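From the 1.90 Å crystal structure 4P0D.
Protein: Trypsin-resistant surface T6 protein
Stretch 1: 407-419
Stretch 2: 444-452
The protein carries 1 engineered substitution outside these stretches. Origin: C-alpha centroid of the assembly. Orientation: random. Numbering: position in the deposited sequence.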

ATOM      1  N   SER A 407      24.230  14.464   0.803  1.00 48.03           N
ATOM      2  CA  SER A 407      24.406  13.527  -0.303  1.00 45.34           C
ATOM      3  C   SER A 407      25.887  13.173  -0.320  1.00 42.44           C
ATOM      4  O   SER A 407      26.718  14.001  -0.680  1.00 44.06           O
ATOM      5  CB  SER A 407      23.964  14.140  -1.633  1.00 45.68           C
ATOM      6  OG  SER A 407      24.813  15.205  -2.018  1.00 47.55           O
ATOM      7  N   THR A 408      26.220  11.963   0.118  1.00 37.17           N
ATOM      8  CA  THR A 408      27.619  11.534   0.196  1.00 32.84           C
ATOM      9  C   THR A 408      28.220  11.418  -1.199  1.00 32.04           C
ATOM     10  O   THR A 408      27.536  11.042  -2.159  1.00 31.91           O
ATOM     11  CB  THR A 408      27.763  10.165   0.908  1.00 31.35           C
ATOM     12  OG1 THR A 408      27.201  10.236   2.224  1.00 28.47           O
ATOM     13  CG2 THR A 408      29.231   9.733   1.015  1.00 30.50           C
ATOM     14  N   THR A 409      29.508  11.734  -1.290  1.00 30.67           N
ATOM     15  CA  THR A 409      30.276  11.574  -2.507  1.00 30.28           C
ATOM     16  C   THR A 409      31.141  10.326  -2.426  1.00 28.16           C
ATOM     17  O   THR A 409      32.046  10.244  -1.596  1.00 25.93           O
ATOM     18  CB  THR A 409      31.173  12.797  -2.741  1.00 31.99           C
ATOM     19  OG1 THR A 409      30.372  13.992  -2.667  1.00 32.95           O
ATOM     20  CG2 THR A 409      31.859  12.703  -4.116  1.00 31.89           C
ATOM     21  N   TYR A 410      30.857   9.366  -3.303  1.00 26.94           N
ATOM     22  CA  TYR A 410      31.577   8.107  -3.333  1.00 27.96           C
ATOM     23  C   TYR A 410      32.563   8.071  -4.468  1.00 29.68           C
ATOM     24  O   TYR A 410      32.431   8.828  -5.439  1.00 30.25           O
ATOM     25  CB  TYR A 410      30.616   6.942  -3.518  1.00 27.86           C
ATOM     26  CG  TYR A 410      29.555   6.905  -2.478  1.00 26.82           C
ATOM     27  CD1 TYR A 410      29.866   6.589  -1.168  1.00 26.80           C
ATOM     28  CD2 TYR A 410      28.232   7.209  -2.794  1.00 27.49           C
ATOM     29  CE1 TYR A 410      28.891   6.569  -0.190  1.00 26.69           C
ATOM     30  CE2 TYR A 410      27.251   7.191  -1.828  1.00 26.53           C
ATOM     31  CZ  TYR A 410      27.588   6.873  -0.524  1.00 26.80           C
ATOM     32  OH  TYR A 410      26.615   6.845   0.441  1.00 25.80           O
ATOM     33  N   THR A 411      33.555   7.193  -4.324  1.00 28.37           N
ATOM     34  CA  THR A 411      34.419   6.791  -5.420  1.00 30.08           C
ATOM     35  C   THR A 411      34.535   5.288  -5.324  1.00 30.77           C
ATOM     36  O   THR A 411      34.352   4.727  -4.245  1.00 30.70           O
ATOM     37  CB  THR A 411      35.828   7.434  -5.345  1.00 30.39           C
ATOM     38  OG1 THR A 411      36.586   7.068  -6.502  1.00 31.19           O
ATOM     39  CG2 THR A 411      36.610   6.993  -4.100  1.00 29.01           C
ATOM     40  N   SER A 412      34.830   4.637  -6.443  1.00 32.91           N
ATOM     41  CA  SER A 412      35.150   3.210  -6.446  1.00 34.81           C
ATOM     42  C   SER A 412      36.664   2.991  -6.482  1.00 35.30           C
ATOM     43  O   SER A 412      37.154   1.855  -6.485  1.00 34.50           O
ATOM     44  CB  SER A 412      34.473   2.528  -7.627  1.00 38.02           C
ATOM     45  OG  SER A 412      34.748   3.227  -8.839  1.00 41.89           O
ATOM     46  N   ASP A 413      37.409   4.091  -6.476  1.00 35.29           N
ATOM     47  CA  ASP A 413      38.865   4.038  -6.482  1.00 35.63           C
ATOM     48  C   ASP A 413      39.392   4.090  -5.050  1.00 35.65           C
ATOM     49  O   ASP A 413      39.399   5.160  -4.428  1.00 34.42           O
ATOM     50  CB  ASP A 413      39.386   5.224  -7.301  1.00 37.28           C
ATOM     51  CG  ASP A 413      40.871   5.152  -7.575  1.00 37.86           C
ATOM     52  OD1 ASP A 413      41.600   4.401  -6.889  1.00 40.20           O
ATOM     53  OD2 ASP A 413      41.311   5.873  -8.491  1.00 39.74           O
ATOM     54  N   LYS A 414      39.846   2.945  -4.534  1.00 35.43           N
ATOM     55  CA  LYS A 414      40.359   2.861  -3.161  1.00 37.60           C
ATOM     56  C   LYS A 414      41.395   3.946  -2.831  1.00 39.67           C
ATOM     57  O   LYS A 414      41.410   4.481  -1.726  1.00 40.28           O
ATOM     58  CB  LYS A 414      40.957   1.473  -2.882  1.00 36.40           C
ATOM     59  N   ASN A 415      42.256   4.270  -3.792  1.00 42.17           N
ATOM     60  CA  ASN A 415      43.318   5.262  -3.576  1.00 43.17           C
ATOM     61  C   ASN A 415      42.809   6.704  -3.463  1.00 42.14           C
ATOM     62  O   ASN A 415      43.562   7.589  -3.055  1.00 42.29           O
ATOM     63  CB  ASN A 415      44.385   5.169  -4.691  1.00 42.60           C
ATOM     64  N   LYS A 416      41.546   6.941  -3.822  1.00 42.15           N
ATOM     65  CA  LYS A 416      40.928   8.260  -3.675  1.00 41.61           C
ATOM     66  C   LYS A 416      40.020   8.376  -2.438  1.00 40.14           C
ATOM     67  O   LYS A 416      39.327   9.380  -2.261  1.00 38.93           O
ATOM     68  CB  LYS A 416      40.137   8.608  -4.932  1.00 43.82           C
ATOM     69  CG  LYS A 416      41.001   8.844  -6.154  1.00 47.29           C
ATOM     70  CD  LYS A 416      40.159   9.400  -7.288  1.00 47.97           C
ATOM     71  CE  LYS A 416      40.848   9.262  -8.633  1.00 48.33           C
ATOM     72  NZ  LYS A 416      39.824   9.248  -9.712  1.00 49.91           N
ATOM     73  N   ALA A 417      40.029   7.353  -1.589  1.00 39.86           N
ATOM     74  CA  ALA A 417      39.319   7.405  -0.316  1.00 39.92           C
ATOM     75  C   ALA A 417      39.976   8.435   0.610  1.00 40.87           C
ATOM     76  O   ALA A 417      41.202   8.444   0.768  1.00 39.84           O
ATOM     77  CB  ALA A 417      39.316   6.029   0.339  1.00 37.02           C
ATOM     78  N   THR A 418      39.161   9.302   1.208  1.00 43.72           N
ATOM     79  CA  THR A 418      39.643  10.251   2.222  1.00 45.93           C
ATOM     80  C   THR A 418      40.245   9.502   3.392  1.00 46.07           C
ATOM     81  O   THR A 418      39.741   8.439   3.762  1.00 44.68           O
ATOM     82  CB  THR A 418      38.501  11.106   2.798  1.00 48.20           C
ATOM     83  OG1 THR A 418      37.755  11.698   1.732  1.00 51.25           O
ATOM     84  CG2 THR A 418      39.048  12.200   3.713  1.00 48.60           C
ATOM     85  N   ASP A 419      41.314  10.056   3.967  1.00 45.31           N
ATOM     86  CA  ASP A 419      41.939   9.514   5.182  1.00 46.65           C
ATOM     87  C   ASP A 419      42.346   8.046   5.057  1.00 46.27           C
ATOM     88  O   ASP A 419      42.307   7.303   6.049  1.00 46.24           O
ATOM     89  CB  ASP A 419      40.990   9.679   6.374  1.00 46.57           C
ATOM     90  N   VAL A 444      29.351  -4.771  -9.771  1.00 30.21           N
ATOM     91  CA  VAL A 444      29.093  -4.230  -8.443  1.00 29.05           C
ATOM     92  C   VAL A 444      30.439  -3.724  -7.955  1.00 29.20           C
ATOM     93  O   VAL A 444      31.372  -4.507  -7.767  1.00 30.53           O
ATOM     94  CB  VAL A 444      28.515  -5.312  -7.488  1.00 28.61           C
ATOM     95  CG1 VAL A 444      28.373  -4.782  -6.074  1.00 27.88           C
ATOM     96  CG2 VAL A 444      27.168  -5.820  -7.996  1.00 27.79           C
ATOM     97  N   LYS A 445      30.542  -2.413  -7.774  1.00 27.43           N
ATOM     98  CA  LYS A 445      31.816  -1.760  -7.487  1.00 27.61           C
ATOM     99  C   LYS A 445      31.919  -1.414  -5.995  1.00 26.73           C
ATOM    100  O   LYS A 445      30.912  -1.132  -5.357  1.00 25.48           O
ATOM    101  CB  LYS A 445      31.935  -0.489  -8.347  1.00 27.69           C
ATOM    102  N   GLU A 446      33.126  -1.470  -5.436  1.00 26.06           N
ATOM    103  CA  GLU A 446      33.346  -1.050  -4.051  1.00 26.23           C
ATOM    104  C   GLU A 446      33.074   0.439  -3.956  1.00 25.84           C
ATOM    105  O   GLU A 446      33.402   1.171  -4.872  1.00 25.28           O
ATOM    106  CB  GLU A 446      34.777  -1.314  -3.585  1.00 26.72           C
ATOM    107  CG  GLU A 446      35.080  -2.762  -3.229  1.00 28.02           C
ATOM    108  CD  GLU A 446      35.566  -3.579  -4.407  1.00 28.36           C
ATOM    109  OE1 GLU A 446      35.780  -4.786  -4.229  1.00 31.10           O
ATOM    110  OE2 GLU A 446      35.730  -3.020  -5.503  1.00 28.84           O
ATOM    111  N   ALA A 447      32.422   0.862  -2.872  1.00 25.58           N
ATOM    112  CA  ALA A 447      32.164   2.279  -2.615  1.00 25.20           C
ATOM    113  C   ALA A 447      33.035   2.771  -1.467  1.00 24.88           C
ATOM    114  O   ALA A 447      32.983   2.207  -0.362  1.00 22.72           O
ATOM    115  CB  ALA A 447      30.707   2.507  -2.279  1.00 25.07           C
ATOM    116  N   TYR A 448      33.822   3.816  -1.748  1.00 24.64           N
ATOM    117  CA  TYR A 448      34.576   4.572  -0.733  1.00 26.22           C
ATOM    118  C   TYR A 448      34.048   5.992  -0.674  1.00 26.20           C
ATOM    119  O   TYR A 448      33.539   6.503  -1.663  1.00 26.35           O
ATOM    120  CB  TYR A 448      36.076   4.625  -1.081  1.00 26.28           C
ATOM    121  CG  TYR A 448      36.633   3.271  -1.320  1.00 26.03           C
ATOM    122  CD1 TYR A 448      36.568   2.690  -2.584  1.00 26.57           C
ATOM    123  CD2 TYR A 448      37.182   2.536  -0.279  1.00 26.45           C
ATOM    124  CE1 TYR A 448      37.055   1.423  -2.810  1.00 27.10           C
ATOM    125  CE2 TYR A 448      37.667   1.259  -0.491  1.00 27.07           C
ATOM    126  CZ  TYR A 448      37.602   0.711  -1.762  1.00 28.01           C
ATOM    127  OH  TYR A 448      38.083  -0.556  -1.985  1.00 29.97           O
ATOM    128  N   ILE A 449      34.181   6.626   0.486  1.00 27.38           N
ATOM    129  CA  ILE A 449      33.857   8.036   0.629  1.00 27.71           C
ATOM    130  C   ILE A 449      35.056   8.817   0.100  1.00 29.85           C
ATOM    131  O   ILE A 449      36.165   8.656   0.604  1.00 29.87           O
ATOM    132  CB  ILE A 449      33.574   8.406   2.095  1.00 28.03           C
ATOM    133  CG1 ILE A 449      32.340   7.633   2.598  1.00 28.01           C
ATOM    134  CG2 ILE A 449      33.386   9.913   2.241  1.00 27.71           C
ATOM    135  CD1 ILE A 449      32.159   7.655   4.097  1.00 28.23           C
ATOM    136  N   GLU A 450      34.827   9.630  -0.932  1.00 32.72           N
ATOM    137  CA  GLU A 450      35.903  10.363  -1.612  1.00 35.78           C
ATOM    138  C   GLU A 450      36.182  11.703  -0.956  1.00 35.85           C
ATOM    139  O   GLU A 450      37.332  12.138  -0.904  1.00 36.55           O
ATOM    140  CB  GLU A 450      35.567  10.600  -3.088  1.00 38.60           C
ATOM    141  CG  GLU A 450      36.750  11.145  -3.886  1.00 42.01           C
ATOM    142  CD  GLU A 450      36.420  11.433  -5.333  1.00 43.97           C
ATOM    143  OE1 GLU A 450      35.260  11.802  -5.624  1.00 46.43           O
ATOM    144  OE2 GLU A 450      37.335  11.297  -6.178  1.00 47.47           O
ATOM    145  N   SER A 451      35.132  12.362  -0.475  1.00 35.78           N
ATOM    146  CA  SER A 451      35.280  13.641   0.206  1.00 36.58           C
ATOM    147  C   SER A 451      34.113  13.869   1.165  1.00 36.68           C
ATOM    148  O   SER A 451      33.068  13.229   1.044  1.00 36.85           O
ATOM    149  CB  SER A 451      35.349  14.777  -0.817  1.00 36.36           C
ATOM    150  OG  SER A 451      34.119  14.917  -1.508  1.00 37.67           O
ATOM    151  N   THR A 452      34.294  14.791   2.104  1.00 37.67           N
ATOM    152  CA  THR A 452      33.226  15.171   3.029  1.00 37.81           C
ATOM    153  C   THR A 452      33.064  16.682   3.089  1.00 37.61           C
ATOM    154  O   THR A 452      34.048  17.409   3.206  1.00 38.49           O
ATOM    155  CB  THR A 452      33.503  14.668   4.456  1.00 36.80           C
ATOM    156  OG1 THR A 452      34.592  15.404   5.010  1.00 38.34           O
ATOM    157  CG2 THR A 452      33.839  13.193   4.454  1.00 36.88           C
TER
HETATM  158  O   HOH W   1      38.093  -0.900  -5.275  1.00 32.57           O
HETATM  159  O   HOH W   2      40.005  12.189  -1.557  1.00 49.43           O

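The contact is a short antiparallel strand pairing that stretch 1 extends by folding back over its partner, so that the far end of the strand 445-451, from Tyr448 to Ser451, is met a second time when the chain returns. Ser407 stays out of reach. Thr408 makes only a light approach, its CG2 lying 4.1 Å from Ile449 CG1.

Thr409 brings the first strong backbone link. Its carbonyl accepts a hydrogen bond from Glu450, with Glu450 N to Thr409 O at 2.9 Å and an almost straight N-H...O angle of 168°. On the side-chain side, Thr409 CB comes to 3.8 Å from Ser451 OG.

Tyr410 pairs with Ile449 without hydrogen bonds between them, and their side chains diverge. The backbones come close here: Tyr410 CA sits 4.6 Å from Ile449 CA, and Tyr410 CA makes a CA-H...O contact of 3.0 Å with Tyr448 O. CA to CB of Tyr410 points away from the other stretch, yet the ring still reaches Ala447, with Tyr410 CD1 4.3 Å from Ala447 CB.

Thr411 is the anchor of the register. It exchanges two short hydrogen bonds with Tyr448: Thr411 N to Tyr448 O and Tyr448 N to Thr411 O, each 2.7 Å. The two side chains lie on the same face, where Thr411 CG2 packs 3.9 Å from Tyr448 CB and equally 3.9 Å from Glu450 CB. Thr411 OG1 is used within its own stretch, accepting from Asp413 N at 3.1 Å and so bracing the turn that leaves the strand.

At Ser412 the pairing loosens into a CA-H...O contact, Ser412 CA to Glu446 O at 3.1 Å; that carbonyl is buried here without a polar partner. A water bridges the stretches beside it, leaving Glu446 O unpartnered: it donates to Ser412 O and to Glu446 OE2, each at 3.2 Å, and accepts a weak bond from Tyr448 OH at 3.3 Å.

Asp413 points away and serves the turn instead. Asp413 OD1 accepts from Asn415 N at 3.2 Å, Asp413 O accepts from Lys416 N at 2.9 Å, and Asp413 OD2 forms a long salt bridge of 3.9 Å with Lys416 NZ. Within the 3-10 segment, Lys414 lies over one face of the Tyr448 ring: Lys414 CA stands 3.7 Å from the ring centroid, 15° off the normal, a CH-pi contact.

The chain then returns to the strand. Lys416 O lies 3.5 Å from Glu450 CG, and a second water donates to both Lys416 O (3.0 Å) and Glu450 O (2.8 Å). Ala417 CB packs 3.8 Å from Tyr448 CB, while Ala417 CA contacts Ile449 O at 3.5 Å. Ile449 O also accepts a hydrogen bond from Thr418 N at 3.1 Å. Thr418 points toward the strand, and its OG1 comes within 2.7 Å of Glu450 O. The rule is economical: backbone bonds fix the register, and Tyr448 is packed by both the strand and the returning loop.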